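Peptide ABC transporter, peptide-binding protein (Thermus thermophilus, PDB 2D5W) binds oligopeptides such as a pentapeptide, probably as the solute-binding component of a peptide ABC transporter. Local coordinates at residues 232-244 with 580-592. Residues are numbered along the deposited sequence; the frame is centred on the assembly and turned at random.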
ATOM      1  N   PHE A 232       3.439   6.657 -25.654  1.00 13.45           N
ATOM      2  CA  PHE A 232       2.234   6.806 -24.835  1.00 11.91           C
ATOM      3  C   PHE A 232       1.271   7.649 -25.682  1.00 12.07           C
ATOM      4  O   PHE A 232       1.611   8.751 -26.102  1.00 13.31           O
ATOM      5  CB  PHE A 232       2.579   7.517 -23.524  1.00 11.47           C
ATOM      6  CG  PHE A 232       1.419   7.649 -22.586  1.00  9.28           C
ATOM      7  CD1 PHE A 232       0.869   6.531 -21.968  1.00 10.83           C
ATOM      8  CD2 PHE A 232       0.861   8.895 -22.335  1.00  9.21           C
ATOM      9  CE1 PHE A 232      -0.223   6.658 -21.114  1.00 11.74           C
ATOM     10  CE2 PHE A 232      -0.228   9.030 -21.484  1.00 10.80           C
ATOM     11  CZ  PHE A 232      -0.771   7.910 -20.874  1.00 10.87           C
ATOM     12  N   PRO A 233       0.049   7.148 -25.924  1.00 12.92           N
ATOM     13  CA  PRO A 233      -0.960   7.835 -26.739  1.00 12.59           C
ATOM     14  C   PRO A 233      -1.738   9.042 -26.229  1.00 13.47           C
ATOM     15  O   PRO A 233      -2.269   9.809 -27.035  1.00 13.97           O
ATOM     16  CB  PRO A 233      -1.897   6.702 -27.126  1.00 12.92           C
ATOM     17  CG  PRO A 233      -1.941   5.908 -25.874  1.00 13.22           C
ATOM     18  CD  PRO A 233      -0.472   5.851 -25.453  1.00 12.59           C
ATOM     19  N   ILE A 234      -1.840   9.218 -24.916  1.00 13.19           N
ATOM     20  CA  ILE A 234      -2.594  10.355 -24.401  1.00 15.13           C
ATOM     21  C   ILE A 234      -1.728  11.605 -24.415  1.00 14.88           C
ATOM     22  O   ILE A 234      -0.749  11.709 -23.674  1.00 15.50           O
ATOM     23  CB  ILE A 234      -3.098  10.098 -22.967  1.00 16.31           C
ATOM     24  CG1 ILE A 234      -3.778   8.727 -22.889  1.00 18.03           C
ATOM     25  CG2 ILE A 234      -4.071  11.199 -22.557  1.00 19.03           C
ATOM     26  CD1 ILE A 234      -4.916   8.531 -23.871  1.00 20.63           C
ATOM     27  N   LYS A 235      -2.089  12.550 -25.276  1.00 15.30           N
ATOM     28  CA  LYS A 235      -1.342  13.792 -25.393  1.00 16.07           C
ATOM     29  C   LYS A 235      -2.045  14.895 -24.608  1.00 15.17           C
ATOM     30  O   LYS A 235      -3.251  15.094 -24.742  1.00 17.17           O
ATOM     31  CB  LYS A 235      -1.216  14.196 -26.864  1.00 18.18           C
ATOM     32  CG  LYS A 235      -0.735  13.076 -27.780  1.00 19.78           C
ATOM     33  CD  LYS A 235       0.634  12.542 -27.376  1.00 20.81           C
ATOM     34  CE  LYS A 235       1.080  11.423 -28.309  1.00 22.46           C
ATOM     35  NZ  LYS A 235       2.420  10.878 -27.949  1.00 24.07           N
ATOM     36  N   PRO A 236      -1.295  15.617 -23.761  1.00 14.41           N
ATOM     37  CA  PRO A 236      -1.858  16.702 -22.955  1.00 14.50           C
ATOM     38  C   PRO A 236      -2.213  17.896 -23.835  1.00 14.30           C
ATOM     39  O   PRO A 236      -1.682  18.041 -24.936  1.00 14.70           O
ATOM     40  CB  PRO A 236      -0.732  17.011 -21.975  1.00 13.16           C
ATOM     41  CG  PRO A 236       0.486  16.764 -22.800  1.00 13.24           C
ATOM     42  CD  PRO A 236       0.150  15.472 -23.513  1.00 13.58           C
ATOM     43  N   GLU A 237      -3.110  18.744 -23.346  1.00 16.12           N
ATOM     44  CA  GLU A 237      -3.533  19.914 -24.106  1.00 16.55           C
ATOM     45  C   GLU A 237      -2.363  20.819 -24.478  1.00 16.06           C
ATOM     46  O   GLU A 237      -1.585  21.236 -23.617  1.00 14.98           O
ATOM     47  CB  GLU A 237      -4.575  20.704 -23.314  1.00 18.41           C
ATOM     48  CG  GLU A 237      -4.991  22.008 -23.975  1.00 21.69           C
ATOM     49  CD  GLU A 237      -6.252  22.592 -23.373  1.00 23.75           C
ATOM     50  OE1 GLU A 237      -6.462  23.814 -23.513  1.00 25.61           O
ATOM     51  OE2 GLU A 237      -7.038  21.831 -22.773  1.00 25.61           O
ATOM     52  N   GLY A 238      -2.244  21.113 -25.769  1.00 16.45           N
ATOM     53  CA  GLY A 238      -1.169  21.963 -26.244  1.00 16.90           C
ATOM     54  C   GLY A 238       0.010  21.176 -26.779  1.00 16.75           C
ATOM     55  O   GLY A 238       0.909  21.739 -27.400  1.00 17.89           O
ATOM     56  N   GLY A 239       0.008  19.869 -26.540  1.00 16.23           N
ATOM     57  CA  GLY A 239       1.098  19.037 -27.015  1.00 16.47           C
ATOM     58  C   GLY A 239       2.043  18.642 -25.896  1.00 15.33           C
ATOM     59  O   GLY A 239       2.318  19.433 -24.993  1.00 14.82           O
ATOM     60  N   GLU A 240       2.553  17.418 -25.962  1.00 15.67           N
ATOM     61  CA  GLU A 240       3.457  16.906 -24.940  1.00 15.99           C
ATOM     62  C   GLU A 240       4.752  17.702 -24.762  1.00 15.69           C
ATOM     63  O   GLU A 240       5.367  17.657 -23.696  1.00 14.32           O
ATOM     64  CB  GLU A 240       3.795  15.435 -25.222  1.00 19.10           C
ATOM     65  CG  GLU A 240       4.526  15.171 -26.535  1.00 23.95           C
ATOM     66  CD  GLU A 240       3.619  15.235 -27.753  1.00 28.26           C
ATOM     67  OE1 GLU A 240       3.121  16.332 -28.077  1.00 31.45           O
ATOM     68  OE2 GLU A 240       3.403  14.180 -28.390  1.00 30.44           O
ATOM     69  N   SER A 241       5.162  18.441 -25.787  1.00 14.79           N
ATOM     70  CA  SER A 241       6.397  19.219 -25.703  1.00 14.64           C
ATOM     71  C   SER A 241       6.342  20.320 -24.639  1.00 13.16           C
ATOM     72  O   SER A 241       7.379  20.789 -24.169  1.00 15.24           O
ATOM     73  CB  SER A 241       6.723  19.842 -27.064  1.00 16.71           C
ATOM     74  OG  SER A 241       5.737  20.781 -27.451  1.00 18.95           O
ATOM     75  N   LYS A 242       5.134  20.723 -24.261  1.00 12.91           N
ATOM     76  CA  LYS A 242       4.957  21.776 -23.263  1.00 12.50           C
ATOM     77  C   LYS A 242       4.980  21.241 -21.837  1.00 11.77           C
ATOM     78  O   LYS A 242       4.891  22.010 -20.881  1.00 12.35           O
ATOM     79  CB  LYS A 242       3.632  22.504 -23.503  1.00 12.81           C
ATOM     80  CG  LYS A 242       3.573  23.283 -24.806  1.00 15.34           C
ATOM     81  CD  LYS A 242       2.219  23.949 -24.989  1.00 18.20           C
ATOM     82  CE  LYS A 242       2.220  24.880 -26.194  1.00 22.55           C
ATOM     83  NZ  LYS A 242       2.556  24.164 -27.452  1.00 24.27           N
ATOM     84  N   TYR A 243       5.112  19.928 -21.699  1.00 10.70           N
ATOM     85  CA  TYR A 243       5.108  19.285 -20.391  1.00 10.35           C
ATOM     86  C   TYR A 243       6.473  18.677 -20.075  1.00 10.28           C
ATOM     87  O   TYR A 243       7.334  18.603 -20.949  1.00 11.19           O
ATOM     88  CB  TYR A 243       3.973  18.263 -20.373  1.00 10.08           C
ATOM     89  CG  TYR A 243       2.626  18.941 -20.566  1.00  9.94           C
ATOM     90  CD1 TYR A 243       1.816  19.252 -19.475  1.00 10.73           C
ATOM     91  CD2 TYR A 243       2.196  19.335 -21.836  1.00 10.78           C
ATOM     92  CE1 TYR A 243       0.615  19.941 -19.638  1.00 11.14           C
ATOM     93  CE2 TYR A 243       0.994  20.027 -22.009  1.00 11.96           C
ATOM     94  CZ  TYR A 243       0.211  20.326 -20.905  1.00 11.41           C
ATOM     95  OH  TYR A 243      -0.970  21.021 -21.060  1.00 11.77           O
ATOM     96  N   VAL A 244       6.688  18.237 -18.837  1.00  9.36           N
ATOM     97  CA  VAL A 244       8.013  17.728 -18.487  1.00  9.57           C
ATOM     98  C   VAL A 244       8.488  16.536 -19.309  1.00  9.13           C
ATOM     99  O   VAL A 244       7.724  15.620 -19.627  1.00  9.91           O
ATOM    100  CB  VAL A 244       8.135  17.423 -16.969  1.00 10.35           C
ATOM    101  CG1 VAL A 244       7.871  18.695 -16.172  1.00 12.29           C
ATOM    102  CG2 VAL A 244       7.187  16.319 -16.558  1.00 11.06           C
ATOM    103  N   TRP A 580       1.083  12.469 -17.555  1.00  9.81           N
ATOM    104  CA  TRP A 580       1.300  13.027 -18.886  1.00  9.84           C
ATOM    105  C   TRP A 580       0.946  14.507 -19.018  1.00 10.13           C
ATOM    106  O   TRP A 580       1.296  15.134 -20.017  1.00 11.14           O
ATOM    107  CB  TRP A 580       0.512  12.223 -19.925  1.00 10.34           C
ATOM    108  CG  TRP A 580      -0.960  12.194 -19.648  1.00 11.02           C
ATOM    109  CD1 TRP A 580      -1.897  13.096 -20.067  1.00 11.38           C
ATOM    110  CD2 TRP A 580      -1.653  11.243 -18.835  1.00 10.56           C
ATOM    111  NE1 TRP A 580      -3.131  12.764 -19.561  1.00 12.09           N
ATOM    112  CE2 TRP A 580      -3.010  11.630 -18.800  1.00 11.64           C
ATOM    113  CE3 TRP A 580      -1.257  10.098 -18.129  1.00 11.08           C
ATOM    114  CZ2 TRP A 580      -3.977  10.913 -18.083  1.00 12.44           C
ATOM    115  CZ3 TRP A 580      -2.217   9.385 -17.416  1.00 11.81           C
ATOM    116  CH2 TRP A 580      -3.560   9.797 -17.399  1.00 11.00           C
ATOM    117  N   GLU A 581       0.252  15.070 -18.033  1.00  9.96           N
ATOM    118  CA  GLU A 581      -0.121  16.482 -18.114  1.00 10.43           C
ATOM    119  C   GLU A 581       0.508  17.354 -17.034  1.00 10.59           C
ATOM    120  O   GLU A 581       0.088  18.491 -16.827  1.00 11.56           O
ATOM    121  CB  GLU A 581      -1.649  16.639 -18.103  1.00 13.49           C
ATOM    122  CG  GLU A 581      -2.359  15.862 -17.015  1.00 16.42           C
ATOM    123  CD  GLU A 581      -3.867  16.056 -17.035  1.00 15.70           C
ATOM    124  OE1 GLU A 581      -4.448  16.192 -18.134  1.00 18.13           O
ATOM    125  OE2 GLU A 581      -4.475  16.053 -15.949  1.00 15.54           O
ATOM    126  N   ILE A 582       1.516  16.828 -16.351  1.00 10.07           N
ATOM    127  CA  ILE A 582       2.207  17.598 -15.327  1.00 10.55           C
ATOM    128  C   ILE A 582       3.273  18.428 -16.034  1.00  8.87           C
ATOM    129  O   ILE A 582       4.059  17.913 -16.830  1.00  8.82           O
ATOM    130  CB  ILE A 582       2.850  16.671 -14.272  1.00  9.79           C
ATOM    131  CG1 ILE A 582       1.745  15.914 -13.524  1.00 11.59           C
ATOM    132  CG2 ILE A 582       3.706  17.489 -13.310  1.00 10.90           C
ATOM    133  CD1 ILE A 582       2.240  14.855 -12.562  1.00 13.04           C
ATOM    134  N   GLY A 583       3.287  19.727 -15.761  1.00  9.29           N
ATOM    135  CA  GLY A 583       4.261  20.578 -16.415  1.00  9.49           C
ATOM    136  C   GLY A 583       4.347  21.979 -15.853  1.00  8.54           C
ATOM    137  O   GLY A 583       3.623  22.344 -14.927  1.00  9.74           O
ATOM    138  N   TRP A 584       5.242  22.762 -16.441  1.00  8.73           N
ATOM    139  CA  TRP A 584       5.478  24.135 -16.030  1.00  9.75           C
ATOM    140  C   TRP A 584       4.635  25.105 -16.848  1.00  9.35           C
ATOM    141  O   TRP A 584       4.653  25.067 -18.078  1.00  9.87           O
ATOM    142  CB  TRP A 584       6.963  24.458 -16.194  1.00 10.13           C
ATOM    143  CG  TRP A 584       7.850  23.552 -15.388  1.00  9.77           C
ATOM    144  CD1 TRP A 584       8.570  22.483 -15.839  1.00 10.80           C
ATOM    145  CD2 TRP A 584       8.057  23.607 -13.971  1.00  9.23           C
ATOM    146  NE1 TRP A 584       9.213  21.867 -14.789  1.00  9.76           N
ATOM    147  CE2 TRP A 584       8.912  22.537 -13.632  1.00  9.76           C
ATOM    148  CE3 TRP A 584       7.598  24.457 -12.958  1.00  9.59           C
ATOM    149  CZ2 TRP A 584       9.320  22.294 -12.316  1.00  9.60           C
ATOM    150  CZ3 TRP A 584       8.003  24.216 -11.649  1.00 10.81           C
ATOM    151  CH2 TRP A 584       8.856  23.141 -11.342  1.00  9.47           C
ATOM    152  N   GLU A 585       3.897  25.977 -16.169  1.00 10.47           N
ATOM    153  CA  GLU A 585       3.054  26.933 -16.876  1.00 11.20           C
ATOM    154  C   GLU A 585       3.841  27.827 -17.831  1.00 11.03           C
ATOM    155  O   GLU A 585       3.341  28.180 -18.899  1.00 11.86           O
ATOM    156  CB  GLU A 585       2.266  27.791 -15.883  1.00 11.70           C
ATOM    157  CG  GLU A 585       1.366  26.976 -14.971  1.00 13.76           C
ATOM    158  CD  GLU A 585       0.389  27.828 -14.182  1.00 12.92           C
ATOM    159  OE1 GLU A 585      -0.769  27.976 -14.628  1.00 13.65           O
ATOM    160  OE2 GLU A 585       0.780  28.350 -13.117  1.00 14.76           O
ATOM    161  N   SER A 586       5.071  28.183 -17.464  1.00 10.63           N
ATOM    162  CA  SER A 586       5.884  29.046 -18.317  1.00 11.40           C
ATOM    163  C   SER A 586       6.326  28.333 -19.596  1.00 11.33           C
ATOM    164  O   SER A 586       6.857  28.964 -20.513  1.00 12.19           O
ATOM    165  CB  SER A 586       7.100  29.578 -17.552  1.00 12.88           C
ATOM    166  OG  SER A 586       7.985  28.538 -17.191  1.00 13.64           O
ATOM    167  N   ARG A 587       6.107  27.020 -19.644  1.00 11.65           N
ATOM    168  CA  ARG A 587       6.426  26.209 -20.819  1.00 12.26           C
ATOM    169  C   ARG A 587       5.154  26.043 -21.648  1.00 11.55           C
ATOM    170  O   ARG A 587       5.178  25.492 -22.750  1.00 13.12           O
ATOM    171  CB  ARG A 587       6.932  24.827 -20.396  1.00 13.65           C
ATOM    172  CG  ARG A 587       8.405  24.775 -20.054  1.00 16.70           C
ATOM    173  CD  ARG A 587       9.238  24.606 -21.310  1.00 20.72           C
ATOM    174  NE  ARG A 587      10.666  24.580 -21.015  1.00 23.59           N
ATOM    175  CZ  ARG A 587      11.608  24.295 -21.910  1.00 23.58           C
ATOM    176  NH1 ARG A 587      12.885  24.298 -21.554  1.00 26.08           N
ATOM    177  NH2 ARG A 587      11.272  24.001 -23.159  1.00 25.65           N
ATOM    178  N   GLY A 588       4.037  26.518 -21.108  1.00 11.35           N
ATOM    179  CA  GLY A 588       2.776  26.407 -21.815  1.00 11.99           C
ATOM    180  C   GLY A 588       1.854  25.343 -21.250  1.00 11.38           C
ATOM    181  O   GLY A 588       0.751  25.152 -21.758  1.00 12.04           O
ATOM    182  N   ALA A 589       2.294  24.645 -20.207  1.00 11.14           N
ATOM    183  CA  ALA A 589       1.464  23.606 -19.601  1.00 11.15           C
ATOM    184  C   ALA A 589       0.143  24.225 -19.149  1.00 11.31           C
ATOM    185  O   ALA A 589       0.129  25.269 -18.494  1.00 11.57           O
ATOM    186  CB  ALA A 589       2.185  22.978 -18.420  1.00 10.42           C
ATOM    187  N   VAL A 590      -0.962  23.572 -19.494  1.00 11.08           N
ATOM    188  CA  VAL A 590      -2.289  24.070 -19.159  1.00 11.75           C
ATOM    189  C   VAL A 590      -2.841  23.478 -17.866  1.00 10.89           C
ATOM    190  O   VAL A 590      -3.027  22.265 -17.753  1.00 10.76           O
ATOM    191  CB  VAL A 590      -3.280  23.778 -20.311  1.00 11.79           C
ATOM    192  CG1 VAL A 590      -4.661  24.303 -19.960  1.00 12.59           C
ATOM    193  CG2 VAL A 590      -2.778  24.420 -21.597  1.00 13.32           C
ATOM    194  N   LYS A 591      -3.109  24.343 -16.893  1.00 11.42           N
ATOM    195  CA  LYS A 591      -3.647  23.906 -15.609  1.00 12.02           C
ATOM    196  C   LYS A 591      -5.042  23.317 -15.806  1.00 12.71           C
ATOM    197  O   LYS A 591      -5.912  23.952 -16.407  1.00 13.86           O
ATOM    198  CB  LYS A 591      -3.710  25.088 -14.641  1.00 12.63           C
ATOM    199  CG  LYS A 591      -4.107  24.701 -13.232  1.00 13.12           C
ATOM    200  CD  LYS A 591      -4.146  25.911 -12.314  1.00 13.50           C
ATOM    201  CE  LYS A 591      -4.490  25.505 -10.890  1.00 14.63           C
ATOM    202  NZ  LYS A 591      -4.602  26.685  -9.991  1.00 15.80           N
ATOM    203  N   LYS A 592      -5.247  22.106 -15.298  1.00 12.34           N
ATOM    204  CA  LYS A 592      -6.531  21.418 -15.418  1.00 13.30           C
ATOM    205  C   LYS A 592      -7.092  21.009 -14.060  1.00 13.71           C
ATOM    206  O   LYS A 592      -8.281  20.705 -13.935  1.00 16.30           O
ATOM    207  CB  LYS A 592      -6.379  20.167 -16.290  1.00 15.06           C
ATOM    208  CG  LYS A 592      -6.071  20.446 -17.747  1.00 19.06           C
ATOM    209  CD  LYS A 592      -7.227  21.159 -18.425  1.00 22.82           C
ATOM    210  CE  LYS A 592      -6.936  21.390 -19.896  1.00 23.60           C
ATOM    211  NZ  LYS A 592      -6.687  20.113 -20.618  1.00 28.05           N
TER
HETATM  212  O   HOH W   1      -4.276  18.100 -20.672  1.00 18.57           O
HETATM  213  O   HOH W   2       8.663  23.174 -24.071  1.00 25.05           O
HETATM  214  O   HOH W   3       6.589  21.715 -18.722  1.00 10.65           O
HETATM  215  O   HOH W   4      -2.955  20.042 -19.485  1.00 16.88           O
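Y243 meets V590 and A589 where residues 232-244, within the loop between strands 223-228 and 246-251 of a mixed sheet in this family 5 solute-binding protein, pack on segment 580-592, near the C-terminus, which holds the short strand 583-584. The Y243 hydroxyl takes a nearly straight bond from the backbone of V590 (N to OH 3.0 Å, N-H...O 173°) and donates to E237 O, in the type II turn P236-G239, at 2.6 Å in the carbonyl plane, on a lone pair; a water adds a third bond to OH and bridges it to V590 O. A589 CA lies off-centre over the ring, 4.1 Å from its centroid, P236 CB lies 3.5 Å above the ring plane, offset toward its rim, and the carbonyl oxygens of E581 and I582 come up at the ring edge. With a leucine in its place, V590 N and E237 O would probably lose their shared hydroxyl, and the turn would be less firmly tied to 580-592. Further along, I234 CG2 sits over one face of the W580 indole, 3.9 Å from the centroid of the five-membered ring, and F232 meets the six-membered ring obliquely, the planes at 36°. Among exposed side chains, E237, with CG anti to the backbone N (chi1 175°), brings OE2 to K592 NZ at 2.8 Å in a salt bridge.

Behind this first shell, N562 ND2 bonds to E581 O and V590 O, and R228 NH1 to W580 O.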